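Local coordinates for clostripain-related protein (Bacteroides thetaiotaomicron, PDB 6NAG), which is a secreted C11-family (clostripain-related) cysteine protease that probably cleaves peptide bonds in protein or peptide substrates, at residues I48-C53 against F62-E67; V37-I42 against G69-K74. The protein carries 1 engineered substitution. All coordinates share one frame; numbering follows the deposited sequence.

Contact 1 of 2, residues I48-C53 against F62-E67. With PRO (proline), chain C.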
loop_
_atom_site.group_PDB
_atom_site.type_symbol
_atom_site.label_atom_id
_atom_site.label_comp_id
_atom_site.label_asym_id
_atom_site.label_seq_id
_atom_site.Cartn_x
_atom_site.Cartn_y
_atom_site.Cartn_z
ATOM N N ILE A 48 -14.252 -11.899 -13.349
ATOM C CA ILE A 48 -15.183 -11.350 -12.372
ATOM C C ILE A 48 -15.052 -12.060 -11.029
ATOM O O ILE A 48 -15.314 -13.256 -10.920
ATOM C CB ILE A 48 -16.639 -11.451 -12.860
ATOM C CG1 ILE A 48 -16.827 -10.624 -14.133
ATOM C CG2 ILE A 48 -17.597 -10.986 -11.777
ATOM C CD1 ILE A 48 -18.246 -10.618 -14.653
ATOM N N ILE A 49 -14.641 -11.312 -10.010
ATOM C CA ILE A 49 -14.472 -11.857 -8.669
ATOM C C ILE A 49 -15.482 -11.227 -7.716
ATOM O O ILE A 49 -15.640 -10.009 -7.693
ATOM C CB ILE A 49 -13.043 -11.624 -8.141
ATOM C CG1 ILE A 49 -12.011 -12.103 -9.163
ATOM C CG2 ILE A 49 -12.842 -12.324 -6.808
ATOM C CD1 ILE A 49 -12.104 -13.576 -9.481
ATOM N N ILE A 50 -16.165 -12.056 -6.933
ATOM C CA ILE A 50 -17.217 -11.565 -6.047
ATOM C C ILE A 50 -17.005 -11.971 -4.590
ATOM O O ILE A 50 -16.816 -13.146 -4.280
ATOM C CB ILE A 50 -18.606 -12.063 -6.498
ATOM C CG1 ILE A 50 -18.897 -11.610 -7.930
ATOM C CG2 ILE A 50 -19.689 -11.562 -5.554
ATOM C CD1 ILE A 50 -20.269 -12.006 -8.425
ATOM N N PHE A 51 -17.040 -10.980 -3.704
ATOM C CA PHE A 51 -17.009 -11.210 -2.265
ATOM C C PHE A 51 -18.364 -10.850 -1.672
ATOM O O PHE A 51 -18.814 -9.713 -1.791
ATOM C CB PHE A 51 -15.897 -10.384 -1.608
ATOM C CG PHE A 51 -15.906 -10.429 -0.101
ATOM C CD1 PHE A 51 -16.621 -9.493 0.632
ATOM C CD2 PHE A 51 -15.186 -11.394 0.581
ATOM C CE1 PHE A 51 -16.627 -9.529 2.013
ATOM C CE2 PHE A 51 -15.187 -11.433 1.963
ATOM C CZ PHE A 51 -15.908 -10.498 2.679
ATOM N N MET A 52 -19.016 -11.815 -1.034
ATOM C CA MET A 52 -20.319 -11.557 -0.433
ATOM C C MET A 52 -20.459 -12.175 0.950
ATOM O O MET A 52 -20.122 -13.339 1.162
ATOM C CB MET A 52 -21.438 -12.075 -1.336
ATOM C CG MET A 52 -22.825 -11.857 -0.755
ATOM S SD MET A 52 -24.151 -12.446 -1.817
ATOM C CE MET A 52 -25.575 -12.091 -0.795
ATOM N N CYS A 53 -20.962 -11.382 1.890
ATOM C CA CYS A 53 -21.281 -11.876 3.221
ATOM C C CYS A 53 -22.615 -12.611 3.217
ATOM O O CYS A 53 -23.656 -12.022 2.930
ATOM C CB CYS A 53 -21.324 -10.727 4.229
ATOM S SG CYS A 53 -19.715 -10.053 4.675
ATOM N N PHE A 62 -15.784 -15.852 -4.465
ATOM C CA PHE A 62 -15.918 -16.745 -5.612
ATOM C C PHE A 62 -15.806 -15.997 -6.937
ATOM O O PHE A 62 -15.790 -14.767 -6.970
ATOM C CB PHE A 62 -17.244 -17.511 -5.546
ATOM C CG PHE A 62 -18.463 -16.640 -5.667
ATOM C CD1 PHE A 62 -18.963 -15.964 -4.567
ATOM C CD2 PHE A 62 -19.121 -16.514 -6.880
ATOM C CE1 PHE A 62 -20.086 -15.170 -4.676
ATOM C CE2 PHE A 62 -20.245 -15.721 -6.995
ATOM C CZ PHE A 62 -20.728 -15.048 -5.892
ATOM N N GLU A 63 -15.730 -16.752 -8.029
ATOM C CA GLU A 63 -15.534 -16.175 -9.352
ATOM C C GLU A 63 -16.651 -16.552 -10.321
ATOM O O GLU A 63 -17.116 -17.691 -10.331
ATOM C CB GLU A 63 -14.182 -16.620 -9.923
ATOM C CG GLU A 63 -13.940 -16.207 -11.366
ATOM C CD GLU A 63 -12.567 -16.604 -11.869
ATOM O OE1 GLU A 63 -11.836 -17.293 -11.128
ATOM O OE2 GLU A 63 -12.217 -16.227 -13.006
ATOM N N LEU A 64 -17.083 -15.585 -11.124
ATOM C CA LEU A 64 -17.990 -15.853 -12.233
ATOM C C LEU A 64 -17.186 -16.047 -13.511
ATOM O O LEU A 64 -16.519 -15.125 -13.977
ATOM C CB LEU A 64 -18.998 -14.717 -12.413
ATOM C CG LEU A 64 -20.060 -14.526 -11.331
ATOM C CD1 LEU A 64 -21.056 -13.459 -11.751
ATOM C CD2 LEU A 64 -20.766 -15.837 -11.038
ATOM N N ALA A 65 -17.246 -17.248 -14.076
ATOM C CA ALA A 65 -16.491 -17.551 -15.286
ATOM C C ALA A 65 -17.369 -18.207 -16.344
ATOM O O ALA A 65 -18.497 -18.612 -16.068
ATOM C CB ALA A 65 -15.305 -18.442 -14.957
ATOM N N TYR A 66 -16.841 -18.304 -17.560
ATOM C CA TYR A 66 -17.557 -18.930 -18.663
ATOM C C TYR A 66 -16.808 -20.165 -19.147
ATOM O O TYR A 66 -15.779 -20.057 -19.813
ATOM C CB TYR A 66 -17.749 -17.939 -19.811
ATOM C CG TYR A 66 -18.588 -18.466 -20.954
ATOM C CD1 TYR A 66 -19.974 -18.397 -20.910
ATOM C CD2 TYR A 66 -17.996 -19.024 -22.078
ATOM C CE1 TYR A 66 -20.747 -18.873 -21.952
ATOM C CE2 TYR A 66 -18.760 -19.504 -23.125
ATOM C CZ TYR A 66 -20.135 -19.425 -23.056
ATOM O OH TYR A 66 -20.900 -19.899 -24.097
ATOM N N GLU A 67 -17.327 -21.338 -18.801
ATOM C CA GLU A 67 -16.686 -22.595 -19.165
ATOM C C GLU A 67 -17.702 -23.598 -19.700
ATOM O O GLU A 67 -18.779 -23.767 -19.127
ATOM C CB GLU A 67 -15.941 -23.178 -17.961
ATOM C CG GLU A 67 -14.742 -22.351 -17.520
ATOM C CD GLU A 67 -14.222 -22.747 -16.153
ATOM O OE1 GLU A 67 -14.660 -23.792 -15.628
ATOM O OE2 GLU A 67 -13.377 -22.012 -15.602
HETATM N N PRO C . -21.948 -19.028 -3.808
HETATM C CA PRO C . -23.339 -18.945 -3.349
HETATM C C PRO C . -24.163 -17.957 -4.170
HETATM O O PRO C . -23.645 -16.956 -4.666
HETATM C CB PRO C . -23.201 -18.467 -1.901
HETATM C CG PRO C . -21.915 -17.717 -1.882
HETATM C CD PRO C . -21.010 -18.447 -2.832
HETATM O OXT PRO C . -25.367 -18.137 -4.355
HETATM O O HOH W 1 -13.957 -14.780 -14.466
#

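Contact 2 of 2, residues V37-I42 against G69-K74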
loop_
_atom_site.group_PDB
_atom_site.type_symbol
_atom_site.label_atom_id
_atom_site.label_comp_id
_atom_site.label_asym_id
_atom_site.label_seq_id
_atom_site.Cartn_x
_atom_site.Cartn_y
_atom_site.Cartn_z
ATOM N N VAL A 37 -24.927 -11.911 -18.021
ATOM C CA VAL A 37 -24.011 -11.239 -18.933
ATOM C C VAL A 37 -22.842 -12.161 -19.263
ATOM O O VAL A 37 -22.415 -12.255 -20.415
ATOM C CB VAL A 37 -23.487 -9.919 -18.331
ATOM C CG1 VAL A 37 -22.436 -9.295 -19.231
ATOM C CG2 VAL A 37 -24.637 -8.955 -18.104
ATOM N N VAL A 38 -22.336 -12.844 -18.241
ATOM C CA VAL A 38 -21.279 -13.834 -18.414
ATOM C C VAL A 38 -21.775 -14.975 -19.296
ATOM O O VAL A 38 -21.017 -15.552 -20.075
ATOM C CB VAL A 38 -20.806 -14.394 -17.056
ATOM C CG1 VAL A 38 -19.660 -15.376 -17.246
ATOM C CG2 VAL A 38 -20.391 -13.260 -16.133
ATOM N N GLU A 39 -23.065 -15.275 -19.172
ATOM C CA GLU A 39 -23.711 -16.337 -19.936
ATOM C C GLU A 39 -23.593 -16.119 -21.444
ATOM O O GLU A 39 -23.582 -17.074 -22.220
ATOM C CB GLU A 39 -25.186 -16.438 -19.538
ATOM C CG GLU A 39 -25.940 -17.591 -20.178
ATOM C CD GLU A 39 -25.437 -18.942 -19.715
ATOM O OE1 GLU A 39 -24.992 -19.043 -18.552
ATOM O OE2 GLU A 39 -25.486 -19.902 -20.513
ATOM N N LYS A 40 -23.495 -14.857 -21.852
ATOM C CA LYS A 40 -23.461 -14.508 -23.268
ATOM C C LYS A 40 -22.053 -14.560 -23.857
ATOM O O LYS A 40 -21.814 -14.020 -24.937
ATOM C CB LYS A 40 -24.053 -13.114 -23.479
ATOM C CG LYS A 40 -25.496 -12.974 -23.025
ATOM C CD LYS A 40 -25.979 -11.543 -23.171
ATOM C CE LYS A 40 -27.414 -11.391 -22.698
ATOM N NZ LYS A 40 -27.890 -9.988 -22.829
ATOM N N ASN A 41 -21.134 -15.211 -23.146
ATOM C CA ASN A 41 -19.747 -15.349 -23.587
ATOM C C ASN A 41 -19.107 -13.993 -23.885
ATOM O O ASN A 41 -18.516 -13.789 -24.945
ATOM C CB ASN A 41 -19.667 -16.259 -24.817
ATOM C CG ASN A 41 -18.252 -16.717 -25.119
ATOM O OD1 ASN A 41 -17.397 -16.756 -24.235
ATOM N ND2 ASN A 41 -17.999 -17.064 -26.374
ATOM N N ILE A 42 -19.236 -13.067 -22.941
ATOM C CA ILE A 42 -18.744 -11.707 -23.124
ATOM C C ILE A 42 -17.320 -11.554 -22.588
ATOM O O ILE A 42 -16.507 -10.826 -23.161
ATOM C CB ILE A 42 -19.686 -10.687 -22.448
ATOM C CG1 ILE A 42 -21.003 -10.606 -23.224
ATOM C CG2 ILE A 42 -19.046 -9.309 -22.369
ATOM C CD1 ILE A 42 -21.910 -9.474 -22.798
ATOM N N GLY A 69 -19.576 -23.471 -22.391
ATOM C CA GLY A 69 -20.792 -22.863 -22.903
ATOM C C GLY A 69 -21.793 -22.441 -21.845
ATOM O O GLY A 69 -22.959 -22.197 -22.152
ATOM N N LYS A 70 -21.339 -22.345 -20.600
ATOM C CA LYS A 70 -22.224 -21.987 -19.496
ATOM C C LYS A 70 -21.480 -21.205 -18.416
ATOM O O LYS A 70 -20.313 -21.477 -18.137
ATOM C CB LYS A 70 -22.855 -23.247 -18.895
ATOM C CG LYS A 70 -23.830 -22.990 -17.755
ATOM C CD LYS A 70 -25.050 -22.219 -18.232
ATOM C CE LYS A 70 -25.981 -21.885 -17.077
ATOM N NZ LYS A 70 -27.123 -21.032 -17.510
ATOM N N SER A 71 -22.158 -20.227 -17.823
ATOM C CA SER A 71 -21.601 -19.494 -16.693
ATOM C C SER A 71 -21.534 -20.410 -15.476
ATOM O O SER A 71 -22.395 -21.271 -15.293
ATOM C CB SER A 71 -22.434 -18.252 -16.383
ATOM O OG SER A 71 -23.764 -18.602 -16.041
ATOM N N VAL A 72 -20.513 -20.226 -14.647
ATOM C CA VAL A 72 -20.288 -21.125 -13.521
ATOM C C VAL A 72 -19.742 -20.387 -12.299
ATOM O O VAL A 72 -18.943 -19.458 -12.423
ATOM C CB VAL A 72 -19.321 -22.271 -13.921
ATOM C CG1 VAL A 72 -17.971 -21.717 -14.354
ATOM C CG2 VAL A 72 -19.161 -23.276 -12.788
ATOM N N HIS A 73 -20.199 -20.791 -11.117
ATOM C CA HIS A 73 -19.661 -20.277 -9.863
ATOM C C HIS A 73 -18.452 -21.096 -9.431
ATOM O O HIS A 73 -18.524 -22.321 -9.336
ATOM C CB HIS A 73 -20.722 -20.296 -8.761
ATOM C CG HIS A 73 -21.815 -19.293 -8.952
ATOM N ND1 HIS A 73 -22.499 -18.729 -7.895
ATOM C CD2 HIS A 73 -22.348 -18.755 -10.073
ATOM C CE1 HIS A 73 -23.403 -17.886 -8.358
ATOM N NE2 HIS A 73 -23.332 -17.882 -9.677
ATOM N N LYS A 74 -17.341 -20.416 -9.170
ATOM C CA LYS A 74 -16.130 -21.087 -8.716
ATOM C C LYS A 74 -15.664 -20.507 -7.386
ATOM O O LYS A 74 -15.064 -19.435 -7.344
ATOM C CB LYS A 74 -15.027 -20.968 -9.767
ATOM C CG LYS A 74 -15.362 -21.636 -11.090
ATOM C CD LYS A 74 -14.358 -21.271 -12.170
ATOM C CE LYS A 74 -12.964 -21.760 -11.821
ATOM N NZ LYS A 74 -11.963 -21.348 -12.843
#

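Contact 1 of 2, residues I48-C53 against F62-E67
I50 and F62 form a hydrogen-bonded antiparallel pair, I50 N reaching F62 O at 2.7 Å and F62 N reaching I50 O at 2.9 Å, while I49 with E63 is non-hydrogen-bonded. On one face of the sheet I48, I50, F62 and L64 bring only apolar side chains together. F62 has its CG between the backbone N and the carbonyl carbon (chi1 65°), which swings the ring back across the strands into a CH-pi contact: I50 CB lies 3.7 Å above one face, toward the rim, and I50 CG2 meets F62 CZ at 3.7 Å. The methyls I50 CD1 and L64 CD1 also touch. The two strands make a beta hairpin within the mixed central sheet, consistent with the caspase-like fold of clan CD. Over the opposite face lies a bound proline, its N 4.3 Å above the plane and offset toward the rim; the nearest atoms are F62 CD1 and proline CD, 3.7 Å apart. Y28, T60 and H73 complete the pocket, the H73 ring meeting that of F62 with planes about 15° apart. Replacing F62 with an alanine would probably open a gap between I50 and the proline and leave H73 without its ring partner. On the other sheet face, I49 CD1 packs on the extended E63 chain. E63 OE1 pairs with R47, and a water donates to E63 OE2 and L64 O while accepting from I48 N.

Contact 2 of 2, residues V37-I42 against G69-K74
The carboxylate of E39 is approached from both faces and from its rim by K70 and S71. On one face, S71 N donates to E39 OE1 at 3.2 Å from 41° out of the carboxylate plane; K70 NZ lies off the opposite face, 3.1 Å from the same E39 OE1, in a weak hydrogen bond that is part of a salt bridge. At the rim, S71 OG donates to E39 OE1 at 2.8 Å, meeting it nearly end-on to the C-O bond, while the aliphatic K70 CD lies along the oxygen edge, beside both oxygens. Two bonds from one serine converge on OE1 and would limit the turning of the carboxylate, whereas the poorly ordered lysine adds a weaker hold. The bend at the second torsion of E39 (chi2 66°) folds its carboxylate back toward the strand. S71 OG also hydrogen-bonds E35 OE1; with one proton to give, the hydroxyl can hardly serve both fully, and the close carboxylates may favour protonation of one. Beside this polar cluster, V38 CG1 packs on S71 CB at 4.1 Å. V38 to N41 form a type I turn close to the C-terminal part of helix 24-38, so the arrangement is that of a helix end held to the edge strand of an alpha/beta sheet.

How the contacts relate
From the N terminus, helix 24-38 runs into the turn at 37-42, and the chain then enters strand 46-53, returns along strand 58-67 and reverses again into strand 70-80. Contact 1 closes the first reversal as a hairpin, with 8 residues between its segments. Contact 2 closes a wider loop of 26 residues, inside which contact 1 is nested. The two contacts meet directly, for 62-67 and 69-74 are neighbours in the sheet: E63 N to K74 O (2.8 Å) and A65 O to V72 N (2.9 Å) are probable hydrogen bonds. Y66 also packs on V38 and N41. Together the contacts tie the helix to three consecutive strands at one margin of the sheet.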